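Local coordinates for protein E (Haemophilus influenzae, PDB 3ZH5) that acts as a multifunctional adhesin, binding host epithelial cells and the host proteins vitronectin, laminin and plasminogen, at residues M4-P9 and N49-Y55. Residues are numbered along the deposited sequence; the frame is centred on the assembly and turned at random.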
ATOM      1  N   MET A   4     -12.927  18.875  -1.267  1.00 91.94           N
ATOM      2  CA  MET A   4     -12.815  18.184   0.020  1.00 89.64           C
ATOM      3  C   MET A   4     -11.400  18.159   0.613  1.00 91.91           C
ATOM      4  O   MET A   4     -10.405  18.165  -0.115  1.00 94.03           O
ATOM      5  CB  MET A   4     -13.378  16.766  -0.084  1.00 83.60           C
ATOM      6  CG  MET A   4     -13.757  16.171   1.260  1.00 81.40           C
ATOM      7  SD  MET A   4     -14.663  17.354   2.278  1.00 94.97           S
ATOM      8  CE  MET A   4     -14.642  16.532   3.868  1.00 96.40           C
ATOM      9  N   LYS A   5     -11.336  18.103   1.945  1.00 91.72           N
ATOM     10  CA  LYS A   5     -10.113  18.386   2.703  1.00 84.81           C
ATOM     11  C   LYS A   5      -9.988  17.533   3.976  1.00 78.78           C
ATOM     12  O   LYS A   5     -10.831  17.602   4.872  1.00 83.50           O
ATOM     13  CB  LYS A   5     -10.070  19.877   3.076  1.00 91.13           C
ATOM     14  CG  LYS A   5     -11.444  20.577   3.104  1.00 96.81           C
ATOM     15  CD  LYS A   5     -12.359  20.040   4.205  1.00 96.27           C
ATOM     16  CE  LYS A   5     -13.772  20.594   4.082  1.00 99.54           C
ATOM     17  NZ  LYS A   5     -14.687  20.039   5.121  1.00103.03           N
ATOM     18  N   LEU A   6      -8.913  16.757   4.062  1.00 65.75           N
ATOM     19  CA  LEU A   6      -8.777  15.752   5.108  1.00 64.59           C
ATOM     20  C   LEU A   6      -7.548  15.978   5.983  1.00 62.54           C
ATOM     21  O   LEU A   6      -6.553  16.536   5.530  1.00 64.35           O
ATOM     22  CB  LEU A   6      -8.667  14.370   4.455  1.00 61.22           C
ATOM     23  CG  LEU A   6      -9.748  14.112   3.407  1.00 70.70           C
ATOM     24  CD1 LEU A   6      -9.508  12.794   2.695  1.00 69.47           C
ATOM     25  CD2 LEU A   6     -11.119  14.130   4.063  1.00 77.17           C
ATOM     26  N   ALA A   7      -7.618  15.507   7.229  1.00 63.57           N
ATOM     27  CA  ALA A   7      -6.472  15.538   8.142  1.00 66.02           C
ATOM     28  C   ALA A   7      -6.017  14.123   8.507  1.00 62.81           C
ATOM     29  O   ALA A   7      -6.441  13.568   9.527  1.00 60.78           O
ATOM     30  CB  ALA A   7      -6.813  16.314   9.398  1.00 71.22           C
ATOM     31  N   PRO A   8      -5.157  13.543   7.662  1.00 56.69           N
ATOM     32  CA  PRO A   8      -4.583  12.205   7.842  1.00 52.82           C
ATOM     33  C   PRO A   8      -3.971  12.032   9.222  1.00 53.56           C
ATOM     34  O   PRO A   8      -3.191  12.897   9.644  1.00 52.12           O
ATOM     35  CB  PRO A   8      -3.485  12.156   6.785  1.00 49.91           C
ATOM     36  CG  PRO A   8      -3.927  13.097   5.726  1.00 48.81           C
ATOM     37  CD  PRO A   8      -4.791  14.136   6.361  1.00 54.34           C
ATOM     38  N   PRO A   9      -4.279  10.920   9.905  1.00 52.31           N
ATOM     39  CA  PRO A   9      -3.797  10.760  11.279  1.00 58.14           C
ATOM     40  C   PRO A   9      -2.276  10.796  11.379  1.00 54.41           C
ATOM     41  O   PRO A   9      -1.573  10.280  10.496  1.00 46.93           O
ATOM     42  CB  PRO A   9      -4.317   9.388  11.702  1.00 56.12           C
ATOM     43  CG  PRO A   9      -5.216   8.892  10.562  1.00 53.66           C
ATOM     44  CD  PRO A   9      -4.846   9.673   9.351  1.00 51.37           C
ATOM     45  N   ASN A  49      -3.315   7.014   3.506  1.00 35.17           N
ATOM     46  CA  ASN A  49      -4.319   7.934   4.009  1.00 39.31           C
ATOM     47  C   ASN A  49      -4.267   9.209   3.165  1.00 45.87           C
ATOM     48  O   ASN A  49      -3.203   9.814   3.001  1.00 42.10           O
ATOM     49  CB  ASN A  49      -4.094   8.221   5.492  1.00 36.84           C
ATOM     50  CG  ASN A  49      -4.367   7.031   6.348  1.00 43.87           C
ATOM     51  OD1 ASN A  49      -5.118   6.137   5.957  1.00 43.12           O
ATOM     52  ND2 ASN A  49      -3.780   7.002   7.541  1.00 39.59           N
ATOM     53  N   LEU A  50      -5.417   9.596   2.615  1.00 57.96           N
ATOM     54  CA  LEU A  50      -5.494  10.660   1.612  1.00 54.61           C
ATOM     55  C   LEU A  50      -5.549  12.060   2.198  1.00 56.77           C
ATOM     56  O   LEU A  50      -6.027  12.257   3.313  1.00 55.75           O
ATOM     57  CB  LEU A  50      -6.732  10.473   0.729  1.00 48.73           C
ATOM     58  CG  LEU A  50      -6.783   9.201  -0.108  1.00 47.78           C
ATOM     59  CD1 LEU A  50      -8.145   9.101  -0.759  1.00 49.91           C
ATOM     60  CD2 LEU A  50      -5.678   9.192  -1.134  1.00 50.83           C
ATOM     61  N   ASP A  51      -5.081  13.018   1.398  1.00 52.22           N
ATOM     62  CA  ASP A  51      -5.064  14.456   1.737  1.00 63.00           C
ATOM     63  C   ASP A  51      -6.310  15.162   1.239  1.00 67.85           C
ATOM     64  O   ASP A  51      -6.611  16.286   1.623  1.00 71.99           O
ATOM     65  CB  ASP A  51      -3.868  15.119   1.067  1.00 63.88           C
ATOM     66  CG  ASP A  51      -2.682  15.226   1.985  1.00 78.62           C
ATOM     67  OD1 ASP A  51      -2.901  15.616   3.150  1.00 88.73           O
ATOM     68  OD2 ASP A  51      -1.545  14.911   1.552  1.00 77.62           O
ATOM     69  N   LYS A  52      -7.031  14.475   0.365  1.00 53.41           N
ATOM     70  CA  LYS A  52      -8.106  15.069  -0.387  1.00 64.00           C
ATOM     71  C   LYS A  52      -9.046  13.911  -0.678  1.00 65.35           C
ATOM     72  O   LYS A  52      -8.585  12.829  -1.037  1.00 64.06           O
ATOM     73  CB  LYS A  52      -7.540  15.654  -1.682  1.00 70.60           C
ATOM     74  CG  LYS A  52      -8.501  16.510  -2.485  1.00 79.77           C
ATOM     75  CD  LYS A  52      -7.882  16.919  -3.825  1.00 79.73           C
ATOM     76  CE  LYS A  52      -8.847  17.741  -4.680  1.00 79.83           C
ATOM     77  NZ  LYS A  52     -10.047  16.948  -5.098  1.00 83.01           N
ATOM     78  N   GLY A  53     -10.342  14.119  -0.484  1.00 58.46           N
ATOM     79  CA  GLY A  53     -11.317  13.053  -0.659  1.00 58.94           C
ATOM     80  C   GLY A  53     -11.514  12.694  -2.122  1.00 59.26           C
ATOM     81  O   GLY A  53     -11.536  13.563  -2.992  1.00 67.88           O
ATOM     82  N   LEU A  54     -11.664  11.401  -2.402  1.00 61.97           N
ATOM     83  CA  LEU A  54     -11.965  10.960  -3.757  1.00 66.40           C
ATOM     84  C   LEU A  54     -13.409  10.488  -3.796  1.00 63.35           C
ATOM     85  O   LEU A  54     -13.817   9.664  -2.990  1.00 61.24           O
ATOM     86  CB  LEU A  54     -11.025   9.833  -4.190  1.00 65.47           C
ATOM     87  CG  LEU A  54      -9.540  10.189  -4.265  1.00 61.30           C
ATOM     88  CD1 LEU A  54      -8.735   8.981  -4.744  1.00 60.32           C
ATOM     89  CD2 LEU A  54      -9.295  11.397  -5.160  1.00 61.26           C
ATOM     90  N   TYR A  55     -14.187  11.046  -4.711  1.00 67.54           N
ATOM     91  CA  TYR A  55     -15.591  10.682  -4.832  1.00 70.58           C
ATOM     92  C   TYR A  55     -15.721   9.534  -5.811  1.00 69.90           C
ATOM     93  O   TYR A  55     -15.929   9.743  -7.008  1.00 70.87           O
ATOM     94  CB  TYR A  55     -16.412  11.881  -5.294  1.00 74.88           C
ATOM     95  CG  TYR A  55     -16.418  13.015  -4.296  1.00 72.27           C
ATOM     96  CD1 TYR A  55     -15.361  13.903  -4.220  1.00 77.13           C
ATOM     97  CD2 TYR A  55     -17.481  13.187  -3.427  1.00 70.65           C
ATOM     98  CE1 TYR A  55     -15.365  14.940  -3.302  1.00 80.24           C
ATOM     99  CE2 TYR A  55     -17.499  14.210  -2.518  1.00 71.59           C
ATOM    100  CZ  TYR A  55     -16.441  15.085  -2.455  1.00 83.80           C
ATOM    101  OH  TYR A  55     -16.465  16.104  -1.535  1.00 86.87           O
TER
HETATM  102  O   HOH W   1      -1.498   8.976   7.980  1.00 35.64           O
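Extended but in no regular strand, M4-P9 runs antiparallel to N49-Y55, as the CA pairs M4–G53 (5.4 Å), K5–K52 (5.0 Å), L6–D51 (5.2 Å) and P8–N49 (5.7 Å) establish. At the surface it covers the corner at D51 and K52, where strand 41-50 leaves the antiparallel sheet for strand 53-54; M4 and L6 also touch Y63. One direct hydrogen bond joins the segments, a weak one from L6 N to D51 O (3.4 Å, 159°); most other close contacts involve a side chain, often against backbone. The mt rotamer of L6 (chi1 -49°, chi2 174°) brings CD1 to 3.5 Å from G53 N and, in apolar contact, 4.1 Å from L50 CB. M4 CB packs on Y55 CE1 (4.2 Å), but its t, p, t chain leads away and folds back, so that K5 N donates a weak hydrogen bond to M4 SD (3.4 Å). P8 CG makes van der Waals contact with L50 O (3.3 Å). A water bridges P9 O (2.8 Å) and N49 ND2 (3.0 Å), while N49 OD1 accepts from W92 N. Van der Waals contact, much of it carbon against polar atoms, thus dominates the 467 Å² buried, leaving K52 N and G53 N as an uncompensated polar cost.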